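Local structure of putative Type I topoisomerase (Deinococcus radiodurans, 3M4A) at residues A[119-124]-A[226-231]; A[125-130]-A[150-155]; A[135-140]-A[177-182]. The protein probably catalyses the ATP-independent breakage of one DNA strand, followed by passage and rejoining, and is captured here in complex with DNA. One frame throughout, in Å; residues are numbered along the deposited sequence. Where two conformers were deposited one is given.

Contact 1 (A[119-124]-A[226-231]); sequences PPRKVM and LREVIG. With nucleotides of chain B.
R121 and E228 make this contact almost alone, through a two-pronged salt bridge at the protein surface. The guanidinium meets the carboxylate end-on, with one nitrogen for each oxygen. R121 NH1 donates to E228 OE1 at 2.9 Å, and with an angle of 178° at the hydrogen the bond is practically straight. The oxygen is met on its syn side and lies in the guanidinium plane. The second bond, from R121 NH2 to E228 OE2 at 3.1 Å, is more bent and reaches that oxygen from above the carboxylate plane. The two flat groups are turned 34° against each other, which fits the poorer second bond. A bend in the arginine chain at chi3 (66°) brings the guanidinium up to E228, whose own chain runs out extended. R121 NE makes a further salt bridge to D112, so the guanidinium is held at more than one edge and its rotation is limited. The contact joins the start of helix 120-134 to helix 219-230, both in the catalytic core region of the type IB family. M124, on the same helix as R121, packs on E221 and Y225 of helix 219-230. K122 stretches to the DNA instead, where its NZ donates to OP1 of DG9 of chain B at 2.7 Å. The same nitrogen is also bonded to L113 O and A115 O.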
loop_
_atom_site.group_PDB
_atom_site.type_symbol
_atom_site.label_atom_id
_atom_site.label_comp_id
_atom_site.label_asym_id
_atom_site.label_seq_id
_atom_site.Cartn_x
_atom_site.Cartn_y
_atom_site.Cartn_z
ATOM N N PRO A 119 16.612 10.151 8.235
ATOM C CA PRO A 119 15.643 11.116 8.768
ATOM C C PRO A 119 14.230 10.546 8.766
ATOM O O PRO A 119 13.983 9.524 8.123
ATOM C CB PRO A 119 15.737 12.284 7.788
ATOM C CG PRO A 119 16.107 11.616 6.477
ATOM C CD PRO A 119 17.072 10.530 6.885
ATOM N N PRO A 120 13.300 11.185 9.487
ATOM C CA PRO A 120 11.967 10.609 9.681
ATOM C C PRO A 120 11.237 10.217 8.397
ATOM O O PRO A 120 10.728 9.096 8.307
ATOM C CB PRO A 120 11.225 11.722 10.428
ATOM C CG PRO A 120 12.298 12.399 11.171
ATOM C CD PRO A 120 13.442 12.457 10.228
ATOM N N ARG A 121 11.209 11.107 7.407
ATOM C CA ARG A 121 10.472 10.831 6.179
ATOM C C ARG A 121 11.126 9.702 5.377
ATOM O O ARG A 121 10.431 8.990 4.664
ATOM C CB ARG A 121 10.325 12.084 5.322
ATOM C CG ARG A 121 9.440 13.124 5.983
ATOM C CD ARG A 121 9.334 14.380 5.132
ATOM N NE ARG A 121 8.631 14.134 3.883
ATOM C CZ ARG A 121 7.313 14.221 3.689
ATOM N NH1 ARG A 121 6.481 14.583 4.658
ATOM N NH2 ARG A 121 6.830 13.947 2.490
ATOM N N LYS A 122 12.441 9.549 5.469
ATOM C CA LYS A 122 13.101 8.428 4.767
ATOM C C LYS A 122 12.724 7.073 5.409
ATOM O O LYS A 122 12.375 6.086 4.709
ATOM C CB LYS A 122 14.616 8.619 4.726
ATOM C CG LYS A 122 15.330 7.439 4.076
ATOM C CD LYS A 122 16.711 7.764 3.551
ATOM C CE LYS A 122 17.266 6.593 2.744
ATOM N NZ LYS A 122 18.502 6.982 1.994
ATOM N N VAL A 123 12.754 7.020 6.736
ATOM C CA VAL A 123 12.362 5.788 7.442
ATOM C C VAL A 123 10.881 5.484 7.174
ATOM O O VAL A 123 10.517 4.331 6.926
ATOM C CB VAL A 123 12.671 5.829 8.947
ATOM C CG1 VAL A 123 12.311 4.511 9.609
ATOM C CG2 VAL A 123 14.167 6.089 9.166
ATOM N N MET A 124 10.030 6.512 7.186
ATOM C CA MET A 124 8.610 6.318 6.857
ATOM C C MET A 124 8.378 5.908 5.403
ATOM O O MET A 124 7.488 5.108 5.131
ATOM C CB MET A 124 7.783 7.538 7.243
ATOM C CG MET A 124 7.702 7.651 8.731
ATOM S SD MET A 124 6.648 8.963 9.379
ATOM C CE MET A 124 7.434 10.422 8.733
ATOM N N LEU A 226 1.211 8.598 5.777
ATOM C CA LEU A 226 0.305 7.960 4.815
ATOM C C LEU A 226 -0.864 8.880 4.440
ATOM O O LEU A 226 -1.213 9.000 3.270
ATOM C CB LEU A 226 -0.223 6.624 5.343
ATOM C CG LEU A 226 0.805 5.503 5.505
ATOM C CD1 LEU A 226 0.180 4.252 6.089
ATOM C CD2 LEU A 226 1.471 5.215 4.155
ATOM N N ARG A 227 -1.447 9.572 5.418
ATOM C CA ARG A 227 -2.492 10.543 5.089
ATOM C C ARG A 227 -2.006 11.550 4.050
ATOM O O ARG A 227 -2.722 11.850 3.095
ATOM C CB ARG A 227 -2.999 11.266 6.340
ATOM C CG ARG A 227 -3.895 10.411 7.215
ATOM C CD ARG A 227 -4.785 11.248 8.141
ATOM N NE ARG A 227 -4.018 12.152 8.997
ATOM C CZ ARG A 227 -3.325 11.787 10.080
ATOM N NH1 ARG A 227 -3.275 10.519 10.466
ATOM N NH2 ARG A 227 -2.669 12.705 10.784
ATOM N N GLU A 228 -0.778 12.037 4.217
ATOM C CA GLU A 228 -0.182 12.950 3.254
ATOM C C GLU A 228 -0.022 12.326 1.875
ATOM O O GLU A 228 -0.417 12.939 0.886
ATOM C CB GLU A 228 1.182 13.466 3.717
ATOM C CG GLU A 228 1.832 14.375 2.674
ATOM C CD GLU A 228 3.254 14.760 2.993
ATOM O OE1 GLU A 228 3.636 14.677 4.168
ATOM O OE2 GLU A 228 3.997 15.139 2.055
ATOM N N VAL A 229 0.549 11.121 1.806
ATOM C CA VAL A 229 0.971 10.573 0.512
ATOM C C VAL A 229 -0.092 9.746 -0.209
ATOM O O VAL A 229 0.003 9.585 -1.422
ATOM C CB VAL A 229 2.298 9.774 0.598
ATOM C CG1 VAL A 229 3.440 10.687 1.093
ATOM C CG2 VAL A 229 2.155 8.550 1.488
ATOM N N ILE A 230 -1.083 9.222 0.518
ATOM C CA ILE A 230 -2.182 8.470 -0.110
ATOM C C ILE A 230 -3.618 8.796 0.349
ATOM O O ILE A 230 -4.567 8.277 -0.230
ATOM C CB ILE A 230 -1.990 6.920 0.009
ATOM C CG1 ILE A 230 -1.896 6.468 1.470
ATOM C CG2 ILE A 230 -0.784 6.490 -0.788
ATOM C CD1 ILE A 230 -2.137 4.972 1.696
ATOM N N GLY A 231 -3.793 9.626 1.375
ATOM C CA GLY A 231 -5.156 9.944 1.852
ATOM C C GLY A 231 -6.052 10.401 0.708
ATOM O O GLY A 231 -5.601 11.128 -0.158
ATOM P P DG B 9 19.746 4.850 -1.037
ATOM O OP1 DG B 9 19.207 4.973 0.350
ATOM O OP2 DG B 9 20.568 3.681 -1.411
ATOM O "O5'" DG B 9 18.566 4.945 -2.108
ATOM C "C5'" DG B 9 17.616 5.980 -2.048
ATOM C "C4'" DG B 9 16.975 6.211 -3.407
ATOM O "O4'" DG B 9 17.917 6.689 -4.399
ATOM C "C3'" DG B 9 16.420 4.945 -4.048
ATOM O "O3'" DG B 9 15.198 5.272 -4.677
ATOM C "C2'" DG B 9 17.546 4.449 -4.971
ATOM C "C1'" DG B 9 18.111 5.745 -5.483
ATOM N N9 DG B 9 19.545 5.832 -5.718
ATOM C C8 DG B 9 20.530 5.352 -4.914
ATOM N N7 DG B 9 21.742 5.638 -5.296
ATOM C C5 DG B 9 21.543 6.372 -6.444
ATOM C C6 DG B 9 22.479 6.968 -7.312
ATOM O O6 DG B 9 23.712 6.989 -7.247
ATOM N N1 DG B 9 21.844 7.613 -8.349
ATOM C C2 DG B 9 20.487 7.692 -8.540
ATOM N N2 DG B 9 20.036 8.367 -9.607
ATOM N N3 DG B 9 19.605 7.163 -7.718
ATOM C C4 DG B 9 20.205 6.494 -6.723
#

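Contact 2 (A[125-130]-A[150-155]); sequences ALMTRL and YGLSTL. With ACY (acetic acid), chain D; nucleotides of chain B.
L152 brings its two methyl branches against M127 and L130 on one side of helix 120-134. CD2 of L152 lies 3.8 Å from M127 CB and also 3.3 Å from M127 O. CD1 of L152 meets L130 CD1 at 4.0 Å, and these two leucine side chains cross at about a right angle. With CG anti to the backbone N (chi1 -174°), L152 directs this fork at the helix. M127 reaches on with its terminal methyl: CE rests 3.9 Å from S153 CA. This buried packing sets a short 3-10 turn at 152-153, in the loop between helix 141-147 and strand 160-163, against the middle of helix 120-134 in the catalytic core. Within the loop, G151 N donates to T154 OG1 at 2.9 Å; S153 OG is hydrogen-bonded to V138 O of the preceding loop. The charged interactions belong to R129, which grips one phosphate of DC10 of chain B in its guanidinium plane: NH1 to OP2 at 2.9 Å and NH2 to OP1 at 3.0 Å. R129 NE donates at 2.8 Å to O of a bound acetic acid molecule, which is also hydrogen-bonded to H132 ND1. D185 makes a salt bridge to R129 NH1.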
loop_
_atom_site.group_PDB
_atom_site.type_symbol
_atom_site.label_atom_id
_atom_site.label_comp_id
_atom_site.label_asym_id
_atom_site.label_seq_id
_atom_site.Cartn_x
_atom_site.Cartn_y
_atom_site.Cartn_z
ATOM N N ALA A 125 9.178 6.436 4.485
ATOM C CA ALA A 125 9.109 5.993 3.087
ATOM C C ALA A 125 9.490 4.512 2.963
ATOM O O ALA A 125 8.868 3.768 2.177
ATOM C CB ALA A 125 10.016 6.870 2.195
ATOM N N LEU A 126 10.507 4.077 3.708
ATOM C CA LEU A 126 10.919 2.664 3.715
ATOM C C LEU A 126 9.780 1.785 4.266
ATOM O O LEU A 126 9.447 0.716 3.718
ATOM C CB LEU A 126 12.180 2.482 4.568
ATOM C CG LEU A 126 13.481 3.071 4.018
ATOM C CD1 LEU A 126 14.557 3.146 5.102
ATOM C CD2 LEU A 126 13.966 2.178 2.855
ATOM N N MET A 127 9.157 2.253 5.339
ATOM C CA MET A 127 8.031 1.528 5.935
ATOM C C MET A 127 6.837 1.446 4.992
ATOM O O MET A 127 6.190 0.412 4.918
ATOM C CB MET A 127 7.627 2.172 7.274
ATOM C CG MET A 127 8.682 2.015 8.352
ATOM S SD MET A 127 8.380 3.093 9.770
ATOM C CE MET A 127 7.325 2.013 10.735
ATOM N N THR A 128 6.581 2.528 4.251
ATOM C CA THR A 128 5.491 2.587 3.281
ATOM C C THR A 128 5.782 1.625 2.134
ATOM O O THR A 128 4.889 0.928 1.662
ATOM C CB THR A 128 5.261 4.001 2.755
ATOM O OG1 THR A 128 4.933 4.862 3.854
ATOM C CG2 THR A 128 4.087 4.020 1.777
ATOM N N ARG A 129 7.034 1.566 1.698
ATOM C CA ARG A 129 7.396 0.567 0.681
ATOM C C ARG A 129 7.131 -0.839 1.200
ATOM O O ARG A 129 6.617 -1.682 0.479
ATOM C CB ARG A 129 8.844 0.719 0.198
ATOM C CG ARG A 129 9.209 -0.278 -0.900
ATOM C CD ARG A 129 10.529 0.068 -1.526
ATOM N NE ARG A 129 10.395 1.282 -2.328
ATOM C CZ ARG A 129 11.393 1.863 -2.984
ATOM N NH1 ARG A 129 12.602 1.327 -3.014
ATOM N NH2 ARG A 129 11.151 2.963 -3.670
ATOM N N LEU A 130 7.475 -1.110 2.446
ATOM C CA LEU A 130 7.190 -2.443 3.023
ATOM C C LEU A 130 5.682 -2.781 3.095
ATOM O O LEU A 130 5.297 -3.911 2.835
ATOM C CB LEU A 130 7.839 -2.581 4.392
ATOM C CG LEU A 130 9.368 -2.688 4.333
ATOM C CD1 LEU A 130 9.995 -2.455 5.703
ATOM C CD2 LEU A 130 9.751 -4.069 3.769
ATOM N N TYR A 150 2.993 -8.530 16.943
ATOM C CA TYR A 150 3.676 -7.439 16.262
ATOM C C TYR A 150 3.111 -7.117 14.889
ATOM O O TYR A 150 2.450 -7.947 14.272
ATOM C CB TYR A 150 5.156 -7.768 16.138
ATOM C CG TYR A 150 5.797 -8.095 17.456
ATOM C CD1 TYR A 150 5.950 -9.413 17.868
ATOM C CD2 TYR A 150 6.212 -7.083 18.303
ATOM C CE1 TYR A 150 6.528 -9.712 19.087
ATOM C CE2 TYR A 150 6.799 -7.368 19.519
ATOM C CZ TYR A 150 6.948 -8.676 19.910
ATOM O OH TYR A 150 7.552 -8.944 21.129
ATOM N N GLY A 151 3.346 -5.873 14.474
ATOM C CA GLY A 151 3.042 -5.382 13.145
ATOM C C GLY A 151 4.236 -4.563 12.714
ATOM O O GLY A 151 5.214 -4.485 13.430
ATOM N N LEU A 152 4.166 -3.922 11.564
ATOM C CA LEU A 152 5.355 -3.258 11.029
ATOM C C LEU A 152 5.979 -2.253 12.011
ATOM O O LEU A 152 7.195 -2.267 12.229
ATOM C CB LEU A 152 5.016 -2.577 9.707
ATOM C CG LEU A 152 6.214 -1.963 8.986
ATOM C CD1 LEU A 152 7.178 -3.044 8.493
ATOM C CD2 LEU A 152 5.713 -1.074 7.828
ATOM N N SER A 153 5.154 -1.392 12.606
ATOM C CA SER A 153 5.662 -0.286 13.433
ATOM C C SER A 153 6.167 -0.738 14.802
ATOM O O SER A 153 6.826 0.031 15.499
ATOM C CB SER A 153 4.629 0.827 13.578
ATOM O OG SER A 153 3.533 0.448 14.382
ATOM N N THR A 154 5.867 -1.981 15.172
ATOM C CA THR A 154 6.278 -2.552 16.445
ATOM C C THR A 154 7.309 -3.687 16.284
ATOM O O THR A 154 7.621 -4.385 17.241
ATOM C CB THR A 154 5.026 -3.001 17.245
ATOM O OG1 THR A 154 4.241 -3.913 16.475
ATOM C CG2 THR A 154 4.173 -1.777 17.558
ATOM N N LEU A 155 7.892 -3.827 15.088
ATOM C CA LEU A 155 8.901 -4.845 14.882
ATOM C C LEU A 155 10.156 -4.524 15.673
ATOM O O LEU A 155 10.518 -3.365 15.863
ATOM C CB LEU A 155 9.308 -5.019 13.410
ATOM C CG LEU A 155 8.297 -5.610 12.440
ATOM C CD1 LEU A 155 8.977 -5.845 11.092
ATOM C CD2 LEU A 155 7.708 -6.905 12.984
HETATM C C ACY D . 6.794 2.118 -2.531
HETATM O O ACY D . 7.933 2.642 -2.488
HETATM O OXT ACY D . 6.594 0.985 -3.020
HETATM C CH3 ACY D . 5.630 2.887 -1.986
ATOM P P DC B 10 14.294 4.114 -5.306
ATOM O OP1 DC B 10 12.923 4.606 -5.387
ATOM O OP2 DC B 10 14.521 2.812 -4.635
ATOM O "O5'" DC B 10 14.823 3.959 -6.799
ATOM C "C5'" DC B 10 14.675 5.063 -7.708
ATOM C "C4'" DC B 10 15.445 4.780 -8.975
ATOM O "O4'" DC B 10 16.878 4.767 -8.693
ATOM C "C3'" DC B 10 15.138 3.434 -9.637
ATOM O "O3'" DC B 10 15.137 3.569 -11.040
ATOM C "C2'" DC B 10 16.301 2.562 -9.219
ATOM C "C1'" DC B 10 17.407 3.596 -9.312
ATOM N N1 DC B 10 18.667 3.252 -8.633
ATOM C C2 DC B 10 19.843 3.837 -9.120
ATOM O O2 DC B 10 19.786 4.612 -10.095
ATOM N N3 DC B 10 21.013 3.530 -8.527
ATOM C C4 DC B 10 21.055 2.685 -7.498
ATOM N N4 DC B 10 22.241 2.434 -6.950
ATOM C C5 DC B 10 19.868 2.086 -6.982
ATOM C C6 DC B 10 18.711 2.389 -7.582
#

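Contact 3 (A[135-140]-A[177-182]); sequences RFRVGS and VSQHKA
K181 sets its CD over one face of the F136 ring, and this pair buries the most surface in the contact. K181 CD stands above the middle of the ring, 3.5 Å from the centroid of F136 and 8° off the ring normal. This is a CH-pi contact made over the face. The ammonium group does not stay over the ring. The lysine chain bends at chi4 (-72°) and brings NZ to the backbone at the end of helix 120-134, so any cation-pi attraction to F136 is long and at most weak. There NZ is well supplied with acceptors. It donates to A134 O, to D277 O and to a water at 2.7 Å from K181 NZ. The same water makes a weak bond to R135 O. The buried charge is thus met by carbonyl oxygens and water. R137 and Q179 form a second, looser link. R137 NH1 reaches Q179 OE1 at 2.9 Å, but the bond is strongly bent and weak. The oxygen lies near the guanidinium plane, while the amide plane is turned 63° from it. R137 NH2 has another partner in G279 O. Replacing F136 by an alanine is likely to leave CD of K181 without the ring face it rests on and to open a gap beside the strand. F136 also meets F169 edge-to-face and packs on L130, L131, L152 and L155. The residues 135-140 connect helix 120-134 to helix 141-147. They lie against strand 178-183, an outermost strand of the three-stranded antiparallel sheet within this chain; backbone bonds of K181 with F169 and Q179 with F171 join it to strand 166-172.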
loop_
_atom_site.group_PDB
_atom_site.type_symbol
_atom_site.label_atom_id
_atom_site.label_comp_id
_atom_site.label_asym_id
_atom_site.label_seq_id
_atom_site.Cartn_x
_atom_site.Cartn_y
_atom_site.Cartn_z
ATOM N N ARG A 135 2.801 -6.150 2.309
ATOM C CA ARG A 135 1.409 -6.303 2.783
ATOM C C ARG A 135 1.351 -6.458 4.308
ATOM O O ARG A 135 0.482 -7.151 4.864
ATOM C CB ARG A 135 0.726 -7.450 2.046
ATOM C CG ARG A 135 0.650 -7.229 0.540
ATOM C CD ARG A 135 0.347 -8.499 -0.253
ATOM N NE ARG A 135 1.381 -9.521 -0.121
ATOM C CZ ARG A 135 2.435 -9.637 -0.923
ATOM N NH1 ARG A 135 2.627 -8.797 -1.922
ATOM N NH2 ARG A 135 3.309 -10.608 -0.717
ATOM N N PHE A 136 2.256 -5.759 4.989
ATOM C CA PHE A 136 2.216 -5.680 6.451
ATOM C C PHE A 136 0.979 -4.931 6.962
ATOM O O PHE A 136 0.448 -4.037 6.287
ATOM C CB PHE A 136 3.403 -4.886 6.973
ATOM C CG PHE A 136 4.721 -5.634 7.041
ATOM C CD1 PHE A 136 5.126 -6.285 8.210
ATOM C CD2 PHE A 136 5.604 -5.597 5.969
ATOM C CE1 PHE A 136 6.355 -6.906 8.278
ATOM C CE2 PHE A 136 6.833 -6.214 6.023
ATOM C CZ PHE A 136 7.218 -6.882 7.170
ATOM N N ARG A 137 0.569 -5.287 8.175
ATOM C CA ARG A 137 -0.257 -4.410 9.005
ATOM C C ARG A 137 0.649 -3.387 9.679
ATOM O O ARG A 137 1.819 -3.659 9.946
ATOM C CB ARG A 137 -0.970 -5.229 10.082
ATOM C CG ARG A 137 -1.901 -6.302 9.579
ATOM C CD ARG A 137 -2.425 -7.060 10.777
ATOM N NE ARG A 137 -3.361 -8.128 10.479
ATOM C CZ ARG A 137 -3.030 -9.382 10.190
ATOM N NH1 ARG A 137 -1.767 -9.763 10.102
ATOM N NH2 ARG A 137 -3.988 -10.264 9.977
ATOM N N VAL A 138 0.128 -2.204 9.984
ATOM C CA VAL A 138 0.937 -1.174 10.624
ATOM C C VAL A 138 1.210 -1.485 12.112
ATOM O O VAL A 138 2.317 -1.285 12.605
ATOM C CB VAL A 138 0.284 0.238 10.471
ATOM C CG1 VAL A 138 1.003 1.253 11.336
ATOM C CG2 VAL A 138 0.276 0.682 8.993
ATOM N N GLY A 139 0.189 -1.987 12.806
ATOM C CA GLY A 139 0.291 -2.290 14.233
ATOM C C GLY A 139 0.170 -1.040 15.080
ATOM O O GLY A 139 0.011 0.065 14.567
ATOM N N SER A 140 0.226 -1.229 16.396
ATOM C CA SER A 140 0.236 -0.106 17.349
ATOM C C SER A 140 0.915 -0.538 18.651
ATOM O O SER A 140 0.895 -1.719 18.987
ATOM C CB SER A 140 -1.183 0.392 17.621
ATOM O OG SER A 140 -1.901 -0.488 18.469
ATOM N N VAL A 177 -0.446 -15.534 14.808
ATOM C CA VAL A 177 -0.094 -16.239 13.587
ATOM C C VAL A 177 1.397 -16.030 13.335
ATOM O O VAL A 177 1.894 -14.907 13.466
ATOM C CB VAL A 177 -0.921 -15.715 12.389
ATOM C CG1 VAL A 177 -0.410 -16.299 11.070
ATOM C CG2 VAL A 177 -2.404 -16.029 12.594
ATOM N N SER A 178 2.106 -17.100 12.997
ATOM C CA SER A 178 3.507 -16.991 12.616
ATOM C C SER A 178 3.556 -16.374 11.218
ATOM O O SER A 178 3.031 -16.960 10.266
ATOM C CB SER A 178 4.161 -18.367 12.614
ATOM O OG SER A 178 5.545 -18.272 12.349
ATOM N N GLN A 179 4.156 -15.192 11.106
ATOM C CA GLN A 179 4.197 -14.458 9.846
ATOM C C GLN A 179 5.596 -14.558 9.248
ATOM O O GLN A 179 6.600 -14.505 9.967
ATOM C CB GLN A 179 3.860 -12.975 10.019
ATOM C CG GLN A 179 2.508 -12.635 10.642
ATOM C CD GLN A 179 1.397 -12.378 9.630
ATOM O OE1 GLN A 179 0.354 -11.705 10.087
ATOM N NE2 GLN A 179 1.470 -12.773 8.460
ATOM N N HIS A 180 5.629 -14.718 7.922
ATOM C CA HIS A 180 6.861 -14.697 7.149
ATOM C C HIS A 180 6.670 -13.759 5.957
ATOM O O HIS A 180 5.691 -13.885 5.222
ATOM C CB HIS A 180 7.177 -16.120 6.680
ATOM C CG HIS A 180 7.066 -17.138 7.778
ATOM N ND1 HIS A 180 8.116 -17.447 8.615
ATOM C CD2 HIS A 180 6.012 -17.869 8.215
ATOM C CE1 HIS A 180 7.718 -18.345 9.503
ATOM N NE2 HIS A 180 6.448 -18.615 9.284
ATOM N N LYS A 181 7.615 -12.851 5.754
ATOM C CA LYS A 181 7.553 -11.918 4.645
ATOM C C LYS A 181 8.954 -11.732 4.115
ATOM O O LYS A 181 9.901 -11.935 4.834
ATOM C CB LYS A 181 7.010 -10.585 5.130
ATOM C CG LYS A 181 5.616 -10.731 5.725
ATOM C CD LYS A 181 4.982 -9.417 6.026
ATOM C CE LYS A 181 3.544 -9.596 6.470
ATOM N NZ LYS A 181 2.598 -9.990 5.372
ATOM N N ALA A 182 9.066 -11.361 2.848
ATOM C CA ALA A 182 10.391 -11.191 2.242
ATOM C C ALA A 182 10.323 -10.177 1.132
ATOM O O ALA A 182 9.300 -10.032 0.475
ATOM C CB ALA A 182 10.919 -12.519 1.706
HETATM O O HOH W 1 0.547 -9.761 7.184
#

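In the fold
Going from the N terminus, 119-124 at the start of helix 120-134 opens contact 1, and the next turns of that helix open contact 2. The loop at 135-140 then begins contact 3. The chain returns at 150-155 to close contact 2, and at 177-182 to close contact 3, so these two cross. Contact 1 closes last, at 226-231, and its long loop encloses both others. Contacts 2 and 3 touch directly: L152 N lies 2.9 Å from R137 O, a probable hydrogen bond. Contacts 1 and 2 meet where L226 packs on T128. Together they tie helix 120-134 and the loop after it to helix 219-230, the 150-155 loop and strand 178-183.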